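Local coordinates for D-alanyl-lipoteichoic acid synthetase (Streptococcus pneumoniae, PDB 3BMA), which probably takes part in the D-alanylation of lipoteichoic acid during cell wall biogenesis at the cell membrane, at residues C[102-107]-C[283-288]; C[139-144]-C[382-387]; C[143-148]-C[274-279]; C[321-326]-C[393-398]. The protein carries 1 engineered substitution. All coordinates share one frame; numbering follows the deposited sequence.

Interaction 1 joins helix 274-287 to the central parallel sheet, interaction 3 joins that helix to helix 141-153, and interactions 2 and 4 bring the C-terminal region onto helices 141-153 and 311-326. Interactions 1 and 3 thus share helix 274-287: its C-terminal end meets strand 101-105, and its first turns meet helix 141-153. Interactions 2 and 3 are neighbours, with centres about 6 Å apart, and share Ser143 and Gln144; Asn276 of interaction 3 reaches back to the backbone carbonyls of segment 382-387. Interaction 4 lies about 17 Å, centre to centre, from interaction 2, and Phe383 packs on Tyr323 between them. A salt bridge also ties interaction 1 to interaction 2, with Lys287 NZ 2.8 Å from Asp140 OD2.

Interaction 1: residues C[102-107]-C[283-288]; sequences VVYVIS and TQFSKS
Phe285 drives its ring from helix 274-287 onto Val102 and Tyr104 of strand 101-105, a helix-on-sheet contact in the parallel alpha/beta core that fits the SGNH-hydrolase clan of this protein. The packing is close at the far end of the phenyl group. Phe285 CZ lies 3.7 Å from CG2 of Val102 and 4.0 Å from CD1 of Tyr104, lodged in the corner formed by two side chains that leave the strand on the same side. With CG of Phe285 anti to its own carbonyl carbon (chi1 -77°), the ring extends from the helix toward the sheet. Its edge is turned to the face of Tyr104 in an offset edge-to-face pair, the planes at 90° and the centroids 5.8 Å apart. Pro292 and Met90 also pack on Phe285, all three touching residues are buried, and the Tyr104 hydroxyl is hydrogen-bonded to Ser83 OG. The outer side of the helix is quite different: Lys287 is exposed and Ser286 partly so, and neither approaches the strand. Near the end of the segment, Ser288 OG is held twice by one residue, donating to Gln284 O and accepting from Gln284 NE2, which lies 2.9 Å away with the hydroxyl nearly in the amide plane.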
loop_
_atom_site.group_PDB
_atom_site.type_symbol
_atom_site.label_atom_id
_atom_site.label_comp_id
_atom_site.label_asym_id
_atom_site.label_seq_id
_atom_site.Cartn_x
_atom_site.Cartn_y
_atom_site.Cartn_z
ATOM N N VAL C 102 -15.266 -13.639 33.956
ATOM C CA VAL C 102 -16.302 -14.111 33.024
ATOM C C VAL C 102 -17.015 -15.381 33.535
ATOM O O VAL C 102 -16.542 -16.042 34.465
ATOM C CB VAL C 102 -15.753 -14.362 31.575
ATOM C CG1 VAL C 102 -14.948 -13.167 31.042
ATOM C CG2 VAL C 102 -14.931 -15.630 31.503
ATOM N N VAL C 103 -18.163 -15.691 32.927
ATOM C CA VAL C 103 -18.859 -16.966 33.124
ATOM C C VAL C 103 -18.793 -17.739 31.809
ATOM O O VAL C 103 -19.156 -17.215 30.758
ATOM C CB VAL C 103 -20.344 -16.760 33.535
ATOM C CG1 VAL C 103 -21.100 -18.088 33.556
ATOM C CG2 VAL C 103 -20.435 -16.085 34.882
ATOM N N TYR C 104 -18.313 -18.977 31.866
ATOM C CA TYR C 104 -18.202 -19.807 30.675
ATOM C C TYR C 104 -18.866 -21.164 30.893
ATOM O O TYR C 104 -18.354 -21.996 31.634
ATOM C CB TYR C 104 -16.729 -19.975 30.282
ATOM C CG TYR C 104 -16.523 -20.471 28.871
ATOM C CD1 TYR C 104 -16.461 -19.576 27.805
ATOM C CD2 TYR C 104 -16.388 -21.830 28.599
ATOM C CE1 TYR C 104 -16.282 -20.018 26.506
ATOM C CE2 TYR C 104 -16.208 -22.285 27.302
ATOM C CZ TYR C 104 -16.152 -21.370 26.263
ATOM O OH TYR C 104 -15.979 -21.809 24.977
ATOM N N VAL C 105 -20.012 -21.373 30.251
ATOM C CA VAL C 105 -20.697 -22.666 30.263
ATOM C C VAL C 105 -19.925 -23.673 29.408
ATOM O O VAL C 105 -19.493 -23.340 28.309
ATOM C CB VAL C 105 -22.148 -22.517 29.755
ATOM C CG1 VAL C 105 -22.801 -23.874 29.491
ATOM C CG2 VAL C 105 -22.965 -21.721 30.752
ATOM N N ILE C 106 -19.702 -24.877 29.938
ATOM C CA ILE C 106 -19.128 -25.975 29.158
ATOM C C ILE C 106 -20.075 -27.163 29.219
ATOM O O ILE C 106 -20.074 -27.924 30.194
ATOM C CB ILE C 106 -17.745 -26.440 29.678
ATOM C CG1 ILE C 106 -16.773 -25.277 29.851
ATOM C CG2 ILE C 106 -17.136 -27.459 28.729
ATOM C CD1 ILE C 106 -15.443 -25.710 30.433
ATOM N N SER C 107 -20.890 -27.321 28.183
ATOM C CA SER C 107 -21.830 -28.432 28.132
ATOM C C SER C 107 -21.153 -29.657 27.530
ATOM O O SER C 107 -20.584 -29.573 26.440
ATOM C CB SER C 107 -23.081 -28.052 27.346
ATOM O OG SER C 107 -24.017 -29.109 27.356
ATOM N N THR C 283 -6.481 -20.724 26.362
ATOM C CA THR C 283 -5.277 -19.978 25.980
ATOM C C THR C 283 -5.539 -18.476 25.962
ATOM O O THR C 283 -4.724 -17.696 26.461
ATOM C CB THR C 283 -4.742 -20.425 24.601
ATOM O OG1 THR C 283 -4.573 -21.847 24.597
ATOM C CG2 THR C 283 -3.406 -19.772 24.290
ATOM N N GLN C 284 -6.685 -18.081 25.407
ATOM C CA GLN C 284 -7.084 -16.676 25.385
ATOM C C GLN C 284 -7.324 -16.142 26.798
ATOM O O GLN C 284 -6.953 -15.008 27.107
ATOM C CB GLN C 284 -8.320 -16.460 24.506
ATOM C CG GLN C 284 -8.518 -15.004 24.090
ATOM C CD GLN C 284 -7.264 -14.406 23.467
ATOM O OE1 GLN C 284 -6.793 -14.864 22.424
ATOM N NE2 GLN C 284 -6.718 -13.381 24.107
ATOM N N PHE C 285 -7.919 -16.978 27.647
ATOM C CA PHE C 285 -8.131 -16.654 29.059
ATOM C C PHE C 285 -6.814 -16.439 29.812
ATOM O O PHE C 285 -6.728 -15.584 30.691
ATOM C CB PHE C 285 -8.955 -17.748 29.751
ATOM C CG PHE C 285 -10.434 -17.707 29.436
ATOM C CD1 PHE C 285 -10.990 -16.673 28.674
ATOM C CD2 PHE C 285 -11.283 -18.688 29.943
ATOM C CE1 PHE C 285 -12.357 -16.633 28.413
ATOM C CE2 PHE C 285 -12.654 -18.654 29.686
ATOM C CZ PHE C 285 -13.190 -17.631 28.915
ATOM N N SER C 286 -5.796 -17.215 29.450
ATOM C CA SER C 286 -4.471 -17.098 30.047
ATOM C C SER C 286 -3.734 -15.844 29.582
ATOM O O SER C 286 -3.112 -15.152 30.391
ATOM C CB SER C 286 -3.644 -18.352 29.746
ATOM O OG SER C 286 -2.324 -18.247 30.255
ATOM N N LYS C 287 -3.803 -15.567 28.279
ATOM C CA LYS C 287 -3.158 -14.398 27.678
ATOM C C LYS C 287 -3.779 -13.092 28.163
ATOM O O LYS C 287 -3.069 -12.115 28.398
ATOM C CB LYS C 287 -3.260 -14.455 26.154
ATOM C CG LYS C 287 -2.361 -15.473 25.474
ATOM C CD LYS C 287 -2.759 -15.598 24.013
ATOM C CE LYS C 287 -1.785 -16.455 23.238
ATOM N NZ LYS C 287 -2.088 -16.426 21.782
ATOM N N SER C 288 -5.104 -13.089 28.312
ATOM C CA SER C 288 -5.850 -11.892 28.708
ATOM C C SER C 288 -5.978 -11.753 30.221
ATOM O O SER C 288 -6.494 -10.745 30.706
ATOM C CB SER C 288 -7.245 -11.889 28.074
ATOM O OG SER C 288 -7.194 -12.196 26.693
#

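Interaction 2: residues C[139-144]-C[382-387]; sequences GDQASQ and RFFSKD
Asp140 O takes two donors, Gln144 N and Ser143 OG, both from the same face of its carbonyl plane, and so fixes the opening turn of helix 141-153, where Gln141 and Ala142 receive the ring of Phe384. Asp140 is the N-cap of this helix: its OD1 accepts from Ser143 N at 3.0 Å, met on the anti side and 30° out of the carboxylate plane. The other carboxylate oxygen, OD2, forms a salt bridge with Lys287, which ties the start of the helix to the end of helix 274-287. Against this capped turn the contact itself is apolar. Phe384 lies along it, with CD1 3.7 Å from CG of Gln141, while at its far end CZ reaches the backbone CA of Ala142 at 3.9 Å and CB at 4.1 Å. Gln141 and Phe384 run past one another in opposite directions. In Gln141, CG stands opposite the backbone N (chi1 -167°), which brings this methylene to the ring; the chain then bends at chi2, and the amide plane ends up 50° from that of the phenyl group. Gln279, Leu280 and Thr283 of helix 274-287 also touch Phe384, so the aromatic side chain plugs the junction between two helices and the C-terminal region. Just beyond it Ser385 is the N-cap of helix 386-389. Its OG both receives the backbone N of Trp388 and donates back to Arg382 O, 2.7 Å away.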
loop_
_atom_site.group_PDB
_atom_site.type_symbol
_atom_site.label_atom_id
_atom_site.label_comp_id
_atom_site.label_asym_id
_atom_site.label_seq_id
_atom_site.Cartn_x
_atom_site.Cartn_y
_atom_site.Cartn_z
ATOM N N GLY C 139 1.186 -16.079 16.132
ATOM C CA GLY C 139 1.981 -17.063 15.389
ATOM C C GLY C 139 2.247 -18.366 16.130
ATOM O O GLY C 139 3.082 -19.176 15.710
ATOM N N ASP C 140 1.522 -18.574 17.226
ATOM C CA ASP C 140 1.710 -19.740 18.081
ATOM C C ASP C 140 0.890 -20.958 17.624
ATOM O O ASP C 140 0.446 -21.026 16.475
ATOM C CB ASP C 140 1.399 -19.373 19.540
ATOM C CG ASP C 140 0.008 -18.764 19.727
ATOM O OD1 ASP C 140 -0.788 -18.692 18.760
ATOM O OD2 ASP C 140 -0.289 -18.352 20.864
ATOM N N GLN C 141 0.700 -21.909 18.536
ATOM C CA GLN C 141 -0.091 -23.113 18.282
ATOM C C GLN C 141 -1.589 -22.800 18.245
ATOM O O GLN C 141 -2.346 -23.462 17.539
ATOM C CB GLN C 141 0.213 -24.173 19.348
ATOM C CG GLN C 141 -0.292 -25.588 19.042
ATOM C CD GLN C 141 0.383 -26.226 17.839
ATOM O OE1 GLN C 141 1.583 -26.054 17.614
ATOM N NE2 GLN C 141 -0.392 -26.976 17.060
ATOM N N ALA C 142 -2.005 -21.793 19.009
ATOM C CA ALA C 142 -3.390 -21.327 18.998
ATOM C C ALA C 142 -3.786 -20.739 17.638
ATOM O O ALA C 142 -4.893 -20.975 17.162
ATOM C CB ALA C 142 -3.624 -20.318 20.112
ATOM N N SER C 143 -2.869 -19.994 17.018
ATOM C CA SER C 143 -3.112 -19.388 15.706
ATOM C C SER C 143 -3.111 -20.430 14.594
ATOM O O SER C 143 -3.902 -20.340 13.660
ATOM C CB SER C 143 -2.076 -18.300 15.406
ATOM O OG SER C 143 -0.924 -18.828 14.764
ATOM N N GLN C 144 -2.216 -21.411 14.704
ATOM C CA GLN C 144 -2.097 -22.484 13.722
ATOM C C GLN C 144 -3.307 -23.420 13.754
ATOM O O GLN C 144 -3.792 -23.847 12.705
ATOM C CB GLN C 144 -0.797 -23.268 13.946
ATOM C CG GLN C 144 -0.452 -24.288 12.854
ATOM C CD GLN C 144 -0.968 -25.688 13.149
ATOM O OE1 GLN C 144 -0.786 -26.214 14.248
ATOM N NE2 GLN C 144 -1.611 -26.300 12.160
ATOM N N ARG C 382 -0.503 -29.975 24.553
ATOM C CA ARG C 382 -0.918 -31.318 24.141
ATOM C C ARG C 382 -2.443 -31.468 24.115
ATOM O O ARG C 382 -2.967 -32.441 23.573
ATOM C CB ARG C 382 -0.281 -32.386 25.036
ATOM C CG ARG C 382 1.134 -32.765 24.624
ATOM C CD ARG C 382 1.900 -33.419 25.763
ATOM N NE ARG C 382 3.301 -33.651 25.408
ATOM C CZ ARG C 382 4.251 -34.029 26.262
ATOM N NH1 ARG C 382 3.970 -34.222 27.546
ATOM N NH2 ARG C 382 5.492 -34.211 25.830
ATOM N N PHE C 383 -3.147 -30.491 24.684
ATOM C CA PHE C 383 -4.604 -30.439 24.620
ATOM C C PHE C 383 -5.113 -29.982 23.248
ATOM O O PHE C 383 -6.303 -30.111 22.954
ATOM C CB PHE C 383 -5.169 -29.540 25.723
ATOM C CG PHE C 383 -4.981 -30.079 27.118
ATOM C CD1 PHE C 383 -4.590 -29.239 28.152
ATOM C CD2 PHE C 383 -5.200 -31.421 27.401
ATOM C CE1 PHE C 383 -4.424 -29.730 29.443
ATOM C CE2 PHE C 383 -5.035 -31.919 28.687
ATOM C CZ PHE C 383 -4.646 -31.072 29.708
ATOM N N PHE C 384 -4.213 -29.442 22.424
ATOM C CA PHE C 384 -4.506 -29.131 21.021
ATOM C C PHE C 384 -4.441 -30.366 20.122
ATOM O O PHE C 384 -4.996 -30.362 19.019
ATOM C CB PHE C 384 -3.526 -28.081 20.476
ATOM C CG PHE C 384 -3.863 -26.666 20.853
ATOM C CD1 PHE C 384 -2.959 -25.894 21.578
ATOM C CD2 PHE C 384 -5.072 -26.098 20.470
ATOM C CE1 PHE C 384 -3.258 -24.581 21.922
ATOM C CE2 PHE C 384 -5.386 -24.790 20.820
ATOM C CZ PHE C 384 -4.476 -24.029 21.542
ATOM N N SER C 385 -3.760 -31.409 20.593
ATOM C CA SER C 385 -3.478 -32.600 19.787
ATOM C C SER C 385 -4.680 -33.524 19.599
ATOM O O SER C 385 -5.644 -33.481 20.364
ATOM C CB SER C 385 -2.313 -33.394 20.386
ATOM O OG SER C 385 -2.743 -34.163 21.497
ATOM N N LYS C 386 -4.593 -34.362 18.568
ATOM C CA LYS C 386 -5.593 -35.384 18.271
ATOM C C LYS C 386 -5.558 -36.496 19.322
ATOM O O LYS C 386 -6.571 -37.161 19.562
ATOM C CB LYS C 386 -5.350 -35.951 16.865
ATOM C CG LYS C 386 -6.562 -36.609 16.196
ATOM C CD LYS C 386 -6.557 -38.137 16.325
ATOM C CE LYS C 386 -5.472 -38.788 15.470
ATOM N NZ LYS C 386 -5.364 -40.254 15.724
ATOM N N ASP C 387 -4.389 -36.682 19.942
ATOM C CA ASP C 387 -4.202 -37.632 21.041
ATOM C C ASP C 387 -5.123 -37.318 22.220
ATOM O O ASP C 387 -5.738 -38.220 22.787
ATOM C CB ASP C 387 -2.741 -37.641 21.511
ATOM C CG ASP C 387 -1.778 -38.148 20.445
ATOM O OD1 ASP C 387 -0.844 -38.897 20.803
ATOM O OD2 ASP C 387 -1.942 -37.798 19.254
#

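Interaction 3: residues C[143-148]-C[274-279]; sequences SQYAAT and EYNDLQ
The Tyr145 side chain reaches across from helix 141-153 to helix 274-287 and crosses those of Asn276 and Asp277 at about a right angle, making a helix-to-helix contact bridged by a tyrosine-carboxylate hydrogen bond and a water. CG of Tyr145 lies trans to the backbone N (chi1 175°), which carries the phenol away from its own helix and brings the hydroxyl to the two partners. Tyr145 OH donates to Asp277 OD1 over a short 2.6 Å. The carboxylate oxygen sits at the ring edge, near the ring plane, but the two planes are turned 55° apart, and the hydroxyl comes in on the anti side, tilted out of the carboxylate plane. Tyr145 OH in turn accepts from a water 2.6 Å away, which also lies near the ring plane. That water donates a second bond to Asn276 OD1 at 2.8 Å. The Asn276 side chain touches the phenol directly through its methylene: CB lies 3.1 Å from Tyr145 OH, a tight approach, with the amide plane 82° from the ring. Asn276 ND2 is turned elsewhere, to the carbonyls of Phe383 and Ser385. Asp277 OD2 pairs with Arg149, a charge that would probably help hold the carboxylate in place for the tyrosine. Around this bridge, Ala146 and Asp277 touch helix 83-90, Ala147 packs on helix 160-167, and Tyr275 and Leu278 lean on helix 311-326.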
loop_
_atom_site.group_PDB
_atom_site.type_symbol
_atom_site.label_atom_id
_atom_site.label_comp_id
_atom_site.label_asym_id
_atom_site.label_seq_id
_atom_site.Cartn_x
_atom_site.Cartn_y
_atom_site.Cartn_z
ATOM N N SER C 143 -2.869 -19.994 17.018
ATOM C CA SER C 143 -3.112 -19.388 15.706
ATOM C C SER C 143 -3.111 -20.430 14.594
ATOM O O SER C 143 -3.902 -20.340 13.660
ATOM C CB SER C 143 -2.076 -18.300 15.406
ATOM O OG SER C 143 -0.924 -18.828 14.764
ATOM N N GLN C 144 -2.216 -21.411 14.704
ATOM C CA GLN C 144 -2.097 -22.484 13.722
ATOM C C GLN C 144 -3.307 -23.420 13.754
ATOM O O GLN C 144 -3.792 -23.847 12.705
ATOM C CB GLN C 144 -0.797 -23.268 13.946
ATOM C CG GLN C 144 -0.452 -24.288 12.854
ATOM C CD GLN C 144 -0.968 -25.688 13.149
ATOM O OE1 GLN C 144 -0.786 -26.214 14.248
ATOM N NE2 GLN C 144 -1.611 -26.300 12.160
ATOM N N TYR C 145 -3.787 -23.729 14.957
ATOM C CA TYR C 145 -4.932 -24.616 15.115
ATOM C C TYR C 145 -6.237 -23.962 14.645
ATOM O O TYR C 145 -7.043 -24.601 13.962
ATOM C CB TYR C 145 -5.063 -25.137 16.566
ATOM C CG TYR C 145 -6.319 -25.954 16.764
ATOM C CD1 TYR C 145 -6.400 -27.264 16.298
ATOM C CD2 TYR C 145 -7.445 -25.398 17.371
ATOM C CE1 TYR C 145 -7.562 -28.003 16.451
ATOM C CE2 TYR C 145 -8.607 -26.126 17.527
ATOM C CZ TYR C 145 -8.662 -27.422 17.063
ATOM O OH TYR C 145 -9.826 -28.140 17.209
ATOM N N ALA C 146 -6.438 -22.700 15.014
ATOM C CA ALA C 146 -7.675 -21.981 14.693
ATOM C C ALA C 146 -7.811 -21.687 13.201
ATOM O O ALA C 146 -8.926 -21.635 12.676
ATOM C CB ALA C 146 -7.770 -20.692 15.501
ATOM N N ALA C 147 -6.672 -21.495 12.532
ATOM C CA ALA C 147 -6.634 -21.320 11.082
ATOM C C ALA C 147 -7.040 -22.602 10.384
ATOM O O ALA C 147 -7.760 -22.567 9.385
ATOM C CB ALA C 147 -5.248 -20.898 10.632
ATOM N N THR C 148 -6.559 -23.726 10.919
ATOM C CA THR C 148 -6.871 -25.063 10.413
ATOM C C THR C 148 -8.369 -25.331 10.513
ATOM O O THR C 148 -8.979 -25.814 9.561
ATOM C CB THR C 148 -6.084 -26.145 11.189
ATOM O OG1 THR C 148 -4.688 -25.822 11.173
ATOM C CG2 THR C 148 -6.285 -27.528 10.582
ATOM N N GLU C 274 -13.996 -30.767 19.968
ATOM C CA GLU C 274 -14.364 -29.723 20.930
ATOM C C GLU C 274 -13.392 -29.606 22.119
ATOM O O GLU C 274 -13.311 -28.553 22.759
ATOM C CB GLU C 274 -15.808 -29.948 21.407
ATOM C CG GLU C 274 -16.400 -28.899 22.363
ATOM C CD GLU C 274 -16.630 -27.542 21.730
ATOM O OE1 GLU C 274 -16.867 -27.466 20.506
ATOM O OE2 GLU C 274 -16.590 -26.541 22.470
ATOM N N TYR C 275 -12.656 -30.680 22.406
ATOM C CA TYR C 275 -11.585 -30.638 23.403
ATOM C C TYR C 275 -10.427 -29.751 22.944
ATOM O O TYR C 275 -9.823 -29.046 23.756
ATOM C CB TYR C 275 -11.072 -32.045 23.727
ATOM C CG TYR C 275 -12.040 -32.895 24.518
ATOM C CD1 TYR C 275 -12.773 -33.903 23.900
ATOM C CD2 TYR C 275 -12.217 -32.697 25.888
ATOM C CE1 TYR C 275 -13.667 -34.689 24.621
ATOM C CE2 TYR C 275 -13.105 -33.474 26.616
ATOM C CZ TYR C 275 -13.826 -34.467 25.977
ATOM O OH TYR C 275 -14.705 -35.238 26.694
ATOM N N ASN C 276 -10.122 -29.786 21.646
ATOM C CA ASN C 276 -9.085 -28.922 21.090
ATOM C C ASN C 276 -9.586 -27.490 20.898
ATOM O O ASN C 276 -8.804 -26.549 20.997
ATOM C CB ASN C 276 -8.540 -29.457 19.765
ATOM C CG ASN C 276 -8.087 -30.904 19.830
ATOM O OD1 ASN C 276 -8.267 -31.646 18.867
ATOM N ND2 ASN C 276 -7.479 -31.305 20.941
ATOM N N ASP C 277 -10.885 -27.334 20.624
ATOM C CA ASP C 277 -11.499 -26.010 20.472
ATOM C C ASP C 277 -11.543 -25.290 21.810
ATOM O O ASP C 277 -11.385 -24.073 21.862
ATOM C CB ASP C 277 -12.923 -26.098 19.899
ATOM C CG ASP C 277 -12.961 -26.513 18.430
ATOM O OD1 ASP C 277 -11.895 -26.621 17.785
ATOM O OD2 ASP C 277 -14.083 -26.740 17.916
ATOM N N LEU C 278 -11.772 -26.051 22.884
ATOM C CA LEU C 278 -11.783 -25.520 24.257
ATOM C C LEU C 278 -10.420 -24.955 24.644
ATOM O O LEU C 278 -10.339 -23.934 25.319
ATOM C CB LEU C 278 -12.228 -26.595 25.261
ATOM C CG LEU C 278 -12.182 -26.306 26.770
ATOM C CD1 LEU C 278 -13.214 -25.255 27.181
ATOM C CD2 LEU C 278 -12.373 -27.591 27.560
ATOM N N GLN C 279 -9.359 -25.607 24.177
ATOM C CA GLN C 279 -7.992 -25.152 24.406
ATOM C C GLN C 279 -7.677 -23.774 23.795
ATOM O O GLN C 279 -6.782 -23.082 24.269
ATOM C CB GLN C 279 -6.999 -26.219 23.924
ATOM C CG GLN C 279 -5.561 -26.049 24.419
ATOM C CD GLN C 279 -5.439 -25.929 25.932
ATOM O OE1 GLN C 279 -6.227 -26.502 26.688
ATOM N NE2 GLN C 279 -4.437 -25.181 26.377
HETATM O O HOH W 1 -9.793 -30.733 16.674
#

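Interaction 4: residues C[321-326]-C[393-398]; sequences IRYQLE and GDVKEF
Tyr323 and Val395 bring their backbones to within 7.2 Å between CA atoms, where the irregular C-terminal segment 393-398, turned back by a bond from Glu397 N to Asp394 O, passes helix 311-326. That helix lies in the beta-alpha-beta crossover between the parallel strands 291-296 and 333-335, so the tail packs on the outer side of an element whose other residues, such as Leu325, touch the sheet. The Tyr323 ring does most of the work. Over one face, close to the ring centre, stands the backbone oxygen Val395 O, 3.7 Å above the plane. The valine methyls settle lower, at the root of the tyrosine: CG2 is 3.7 Å from Tyr323 CB, and CG1 lies nearby. Extending CG opposite the backbone N (chi1 -180°) sends the phenol out along the tail, and the tyrosine and the valine point opposite ways as they pass. Phe383 also packs on this ring. Beside the contact, on a neighbouring face of the helix, Arg322 NH2 makes a salt bridge with Glu326 OE2, one turn further on, while its NH1 pairs with Asp335. At the exposed margin, Lys396 brings its ammonium group only loosely to the ring, with NZ 4.5 Å from Tyr323 CD1.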
loop_
_atom_site.group_PDB
_atom_site.type_symbol
_atom_site.label_atom_id
_atom_site.label_comp_id
_atom_site.label_asym_id
_atom_site.label_seq_id
_atom_site.Cartn_x
_atom_site.Cartn_y
_atom_site.Cartn_z
ATOM N N ILE C 321 -13.010 -33.171 31.072
ATOM C CA ILE C 321 -13.144 -31.717 30.997
ATOM C C ILE C 321 -12.423 -31.046 32.169
ATOM O O ILE C 321 -11.574 -30.175 31.960
ATOM C CB ILE C 321 -14.648 -31.282 30.925
ATOM C CG1 ILE C 321 -15.215 -31.584 29.533
ATOM C CG2 ILE C 321 -14.820 -29.788 31.226
ATOM C CD1 ILE C 321 -16.730 -31.639 29.456
ATOM N N ARG C 322 -12.750 -31.487 33.387
ATOM C CA ARG C 322 -12.170 -30.955 34.618
ATOM C C ARG C 322 -10.650 -31.073 34.658
ATOM O O ARG C 322 -9.983 -30.180 35.166
ATOM C CB ARG C 322 -12.780 -31.635 35.842
ATOM C CG ARG C 322 -14.200 -31.177 36.202
ATOM C CD ARG C 322 -14.609 -31.736 37.559
ATOM N NE ARG C 322 -13.873 -31.093 38.647
ATOM C CZ ARG C 322 -14.432 -30.406 39.640
ATOM N NH1 ARG C 322 -15.747 -30.287 39.721
ATOM N NH2 ARG C 322 -13.671 -29.851 40.570
ATOM N N TYR C 323 -10.107 -32.158 34.109
ATOM C CA TYR C 323 -8.658 -32.331 34.046
ATOM C C TYR C 323 -7.986 -31.280 33.166
ATOM O O TYR C 323 -6.957 -30.730 33.545
ATOM C CB TYR C 323 -8.270 -33.736 33.584
ATOM C CG TYR C 323 -6.770 -33.940 33.522
ATOM C CD1 TYR C 323 -6.017 -34.084 34.692
ATOM C CD2 TYR C 323 -6.099 -33.971 32.298
ATOM C CE1 TYR C 323 -4.640 -34.257 34.644
ATOM C CE2 TYR C 323 -4.719 -34.145 32.238
ATOM C CZ TYR C 323 -3.998 -34.290 33.414
ATOM O OH TYR C 323 -2.637 -34.461 33.361
ATOM N N GLN C 324 -8.579 -31.005 32.005
ATOM C CA GLN C 324 -8.071 -29.988 31.080
ATOM C C GLN C 324 -8.049 -28.604 31.727
ATOM O O GLN C 324 -7.092 -27.847 31.560
ATOM C CB GLN C 324 -8.909 -29.962 29.799
ATOM C CG GLN C 324 -8.273 -29.159 28.663
ATOM C CD GLN C 324 -8.997 -29.312 27.337
ATOM O OE1 GLN C 324 -10.002 -30.020 27.231
ATOM N NE2 GLN C 324 -8.482 -28.644 26.312
ATOM N N LEU C 325 -9.101 -28.293 32.478
ATOM C CA LEU C 325 -9.191 -27.035 33.205
ATOM C C LEU C 325 -8.199 -26.986 34.368
ATOM O O LEU C 325 -7.322 -26.120 34.399
ATOM C CB LEU C 325 -10.616 -26.805 33.721
ATOM C CG LEU C 325 -11.802 -26.871 32.755
ATOM C CD1 LEU C 325 -13.104 -26.610 33.502
ATOM C CD2 LEU C 325 -11.641 -25.890 31.606
ATOM N N GLU C 326 -8.328 -27.937 35.294
ATOM C CA GLU C 326 -7.599 -27.910 36.567
ATOM C C GLU C 326 -6.097 -28.157 36.476
ATOM O O GLU C 326 -5.341 -27.587 37.263
ATOM C CB GLU C 326 -8.237 -28.857 37.585
ATOM C CG GLU C 326 -9.503 -28.293 38.194
ATOM C CD GLU C 326 -10.251 -29.283 39.060
ATOM O OE1 GLU C 326 -10.583 -30.387 38.575
ATOM O OE2 GLU C 326 -10.524 -28.945 40.231
ATOM N N GLY C 393 -8.992 -43.421 28.081
ATOM C CA GLY C 393 -8.696 -44.062 29.361
ATOM C C GLY C 393 -8.578 -43.187 30.590
ATOM O O GLY C 393 -9.200 -42.124 30.679
ATOM N N ASP C 394 -7.779 -43.664 31.543
ATOM C CA ASP C 394 -7.547 -42.976 32.808
ATOM C C ASP C 394 -6.852 -41.645 32.561
ATOM O O ASP C 394 -5.783 -41.593 31.950
ATOM C CB ASP C 394 -6.718 -43.857 33.750
ATOM C CG ASP C 394 -6.668 -43.318 35.172
ATOM O OD1 ASP C 394 -7.601 -42.590 35.582
ATOM O OD2 ASP C 394 -5.690 -43.631 35.885
ATOM N N VAL C 395 -7.478 -40.574 33.042
ATOM C CA VAL C 395 -7.054 -39.207 32.740
ATOM C C VAL C 395 -5.777 -38.789 33.490
ATOM O O VAL C 395 -5.098 -37.836 33.099
ATOM C CB VAL C 395 -8.231 -38.204 32.945
ATOM C CG1 VAL C 395 -8.279 -37.653 34.376
ATOM C CG2 VAL C 395 -8.161 -37.087 31.927
ATOM N N LYS C 396 -5.443 -39.532 34.546
ATOM C CA LYS C 396 -4.223 -39.302 35.318
ATOM C C LYS C 396 -2.996 -39.937 34.653
ATOM O O LYS C 396 -1.859 -39.674 35.052
ATOM C CB LYS C 396 -4.387 -39.827 36.753
ATOM C CG LYS C 396 -5.586 -39.255 37.516
ATOM C CD LYS C 396 -5.384 -37.793 37.898
ATOM C CE LYS C 396 -6.653 -37.194 38.482
ATOM N NZ LYS C 396 -6.475 -35.759 38.835
ATOM N N GLU C 397 -3.236 -40.764 33.635
ATOM C CA GLU C 397 -2.171 -41.452 32.906
ATOM C C GLU C 397 -2.013 -40.953 31.464
ATOM O O GLU C 397 -1.536 -41.690 30.594
ATOM C CB GLU C 397 -2.412 -42.966 32.922
ATOM C CG GLU C 397 -2.221 -43.618 34.286
ATOM C CD GLU C 397 -2.504 -45.112 34.283
ATOM O OE1 GLU C 397 -2.871 -45.663 33.220
ATOM O OE2 GLU C 397 -2.357 -45.738 35.354
ATOM N N PHE C 398 -2.405 -39.702 31.220
ATOM C CA PHE C 398 -2.327 -39.109 29.881
ATOM C C PHE C 398 -0.901 -38.717 29.477
ATOM O O PHE C 398 -0.509 -38.903 28.322
ATOM C CB PHE C 398 -3.280 -37.910 29.752
ATOM C CG PHE C 398 -3.158 -37.169 28.442
ATOM C CD1 PHE C 398 -3.535 -37.774 27.243
ATOM C CD2 PHE C 398 -2.661 -35.869 28.407
ATOM C CE1 PHE C 398 -3.416 -37.096 26.031
ATOM C CE2 PHE C 398 -2.539 -35.181 27.200
ATOM C CZ PHE C 398 -2.919 -35.797 26.011
#